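Local coordinates for Tle cognate immunity protein 4 C-terminal domain-containing protein (Pseudomonas aeruginosa PAO1, PDB 4R1D), which probably acts as an immunity protein, binding the type VI secretion lipase effector Tle4 and so protecting the producing bacterium from its own toxin, at residues K234-Y239 and V263-N268. Residues are numbered along the deposited sequence; the frame is centred on the assembly and turned at random.
Sequences KGQRGY and VLERSN
Tyr239 and Val263 form an antiparallel hydrogen-bonded pair, the last rung between strands 236-245 and 256-263 in the C-terminal domain of this immunity protein. Two backbone bonds establish it: Tyr239 N to Val263 O at 3.2 Å and Val263 N to Tyr239 O at 3.0 Å. Their side chains leave the same face of the sheet side by side, and Val263 CG2 lies at the edge of the Tyr239 ring, near its plane, 3.8 Å from CD2. At the far end of that ring, the hydroxyl bonds to Asp281.

Past this rung the chain after Val263 no longer pairs as a strand, and the amide of Gln236 takes over the role of a backbone partner. It grips both backbone polar atoms of Arg266: Arg266 N donates to Gln236 OE1 over 2.9 Å with a nearly straight N-H...O angle of 174°, while Gln236 NE2 donates to Arg266 O over 2.7 Å. The latter acceptor is only 2° out of the amide plane, and the paired bonds fix which end of the amide carries the nitrogen. With CG between the backbone N and the carbonyl carbon (chi1 66°) and the chain extended beyond it, the amide of Gln236 reaches the backbone of Arg266. A water that accepts from NE2 donates to Lys234 O and Asn268 OD1, linking the side chain of Gln236 to both segments, 234-239 and 263-268.

The charged contact lies at the border with the second chain of the complex, where Phe85 of that chain packs on both Gln236 and Glu265. The extended side chains of Lys234 and Glu265 cross at about a right angle. Lys234 NZ makes a salt bridge of 2.8 Å to the syn side of Glu265 OE2, and another water bridges the same NZ to Glu265 OE1.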
loop_
_atom_site.group_PDB
_atom_site.type_symbol
_atom_site.label_atom_id
_atom_site.label_comp_id
_atom_site.label_asym_id
_atom_site.label_seq_id
_atom_site.Cartn_x
_atom_site.Cartn_y
_atom_site.Cartn_z
ATOM N N LYS B 234 0.209 -21.976 18.944
ATOM C CA LYS B 234 1.631 -21.824 19.239
ATOM C C LYS B 234 1.867 -21.457 20.697
ATOM O O LYS B 234 2.916 -20.923 21.052
ATOM C CB LYS B 234 2.255 -20.748 18.340
ATOM C CG LYS B 234 2.048 -20.978 16.856
ATOM C CD LYS B 234 2.743 -19.908 16.014
ATOM C CE LYS B 234 2.405 -20.090 14.539
ATOM N NZ LYS B 234 2.948 -19.013 13.659
ATOM N N GLY B 235 0.894 -21.741 21.548
ATOM C CA GLY B 235 1.047 -21.449 22.958
ATOM C C GLY B 235 0.937 -19.976 23.303
ATOM O O GLY B 235 1.430 -19.545 24.342
ATOM N N GLN B 236 0.305 -19.191 22.433
ATOM C CA GLN B 236 -0.073 -17.833 22.815
ATOM C C GLN B 236 -1.520 -17.551 22.432
ATOM O O GLN B 236 -2.097 -18.226 21.563
ATOM C CB GLN B 236 0.874 -16.783 22.230
ATOM C CG GLN B 236 0.836 -16.664 20.723
ATOM C CD GLN B 236 1.844 -15.653 20.191
ATOM O OE1 GLN B 236 1.571 -14.452 20.138
ATOM N NE2 GLN B 236 3.015 -16.140 19.792
ATOM N N ARG B 237 -2.106 -16.566 23.095
ATOM C CA ARG B 237 -3.511 -16.235 22.890
ATOM C C ARG B 237 -3.661 -14.885 22.210
ATOM O O ARG B 237 -3.039 -13.899 22.619
ATOM C CB ARG B 237 -4.261 -16.220 24.221
ATOM C CG ARG B 237 -5.776 -16.076 24.080
ATOM C CD ARG B 237 -6.480 -17.068 24.994
ATOM N NE ARG B 237 -7.938 -17.029 24.910
ATOM C CZ ARG B 237 -8.672 -17.873 24.193
ATOM N NH1 ARG B 237 -8.088 -18.820 23.458
ATOM N NH2 ARG B 237 -9.991 -17.767 24.203
ATOM N N GLY B 238 -4.486 -14.850 21.172
ATOM C CA GLY B 238 -4.799 -13.618 20.471
ATOM C C GLY B 238 -6.233 -13.179 20.719
ATOM O O GLY B 238 -7.076 -13.960 21.164
ATOM N N TYR B 239 -6.514 -11.917 20.420
ATOM C CA TYR B 239 -7.829 -11.351 20.644
ATOM C C TYR B 239 -8.152 -10.389 19.520
ATOM O O TYR B 239 -7.261 -9.730 18.994
ATOM C CB TYR B 239 -7.837 -10.551 21.944
ATOM C CG TYR B 239 -7.679 -11.381 23.195
ATOM C CD1 TYR B 239 -8.769 -12.009 23.769
ATOM C CD2 TYR B 239 -6.440 -11.529 23.799
ATOM C CE1 TYR B 239 -8.636 -12.773 24.916
ATOM C CE2 TYR B 239 -6.289 -12.291 24.954
ATOM C CZ TYR B 239 -7.393 -12.907 25.506
ATOM O OH TYR B 239 -7.267 -13.660 26.655
ATOM N N VAL B 263 -4.932 -8.273 20.069
ATOM C CA VAL B 263 -3.619 -8.850 20.358
ATOM C C VAL B 263 -3.246 -9.735 19.185
ATOM O O VAL B 263 -3.792 -10.824 19.026
ATOM C CB VAL B 263 -3.606 -9.691 21.651
ATOM C CG1 VAL B 263 -2.210 -10.296 21.868
ATOM C CG2 VAL B 263 -3.977 -8.838 22.841
ATOM N N LEU B 264 -2.336 -9.240 18.348
ATOM C CA LEU B 264 -1.860 -9.980 17.187
ATOM C C LEU B 264 -0.709 -10.900 17.586
ATOM O O LEU B 264 -0.225 -10.856 18.717
ATOM C CB LEU B 264 -1.398 -9.013 16.092
ATOM C CG LEU B 264 -2.433 -7.946 15.729
ATOM C CD1 LEU B 264 -1.869 -6.954 14.708
ATOM C CD2 LEU B 264 -3.716 -8.591 15.231
ATOM N N GLU B 265 -0.297 -11.750 16.660
ATOM C CA GLU B 265 0.803 -12.667 16.922
ATOM C C GLU B 265 2.059 -11.907 17.333
ATOM O O GLU B 265 2.418 -10.911 16.715
ATOM C CB GLU B 265 1.081 -13.519 15.683
ATOM C CG GLU B 265 2.182 -14.550 15.878
ATOM C CD GLU B 265 2.264 -15.561 14.741
ATOM O OE1 GLU B 265 1.559 -15.401 13.723
ATOM O OE2 GLU B 265 3.047 -16.524 14.868
ATOM N N ARG B 266 2.706 -12.372 18.396
ATOM C CA ARG B 266 4.006 -11.854 18.807
ATOM C C ARG B 266 4.961 -13.023 18.926
ATOM O O ARG B 266 4.559 -14.181 18.820
ATOM C CB ARG B 266 3.919 -11.144 20.146
ATOM C CG ARG B 266 3.525 -9.698 20.042
ATOM C CD ARG B 266 3.090 -9.201 21.387
ATOM N NE ARG B 266 2.225 -10.178 22.034
ATOM C CZ ARG B 266 2.432 -10.658 23.252
ATOM N NH1 ARG B 266 3.473 -10.243 23.960
ATOM N NH2 ARG B 266 1.595 -11.551 23.763
ATOM N N SER B 267 6.235 -12.743 19.148
ATOM C CA SER B 267 7.172 -13.843 19.104
ATOM C C SER B 267 7.669 -14.323 20.448
ATOM O O SER B 267 7.616 -13.618 21.457
ATOM C CB SER B 267 8.354 -13.536 18.204
ATOM O OG SER B 267 9.173 -14.689 18.073
ATOM N N ASN B 268 8.141 -15.559 20.427
ATOM C CA ASN B 268 8.840 -16.132 21.544
ATOM C C ASN B 268 10.083 -15.301 21.789
ATOM O O ASN B 268 10.715 -14.816 20.848
ATOM C CB ASN B 268 9.212 -17.575 21.218
ATOM C CG ASN B 268 8.051 -18.345 20.614
ATOM O OD1 ASN B 268 6.901 -18.175 21.021
ATOM N ND2 ASN B 268 8.344 -19.184 19.626
HETATM O O HOH W 1 1.512 -17.418 11.915
HETATM O O HOH W 2 4.198 -18.749 20.522
#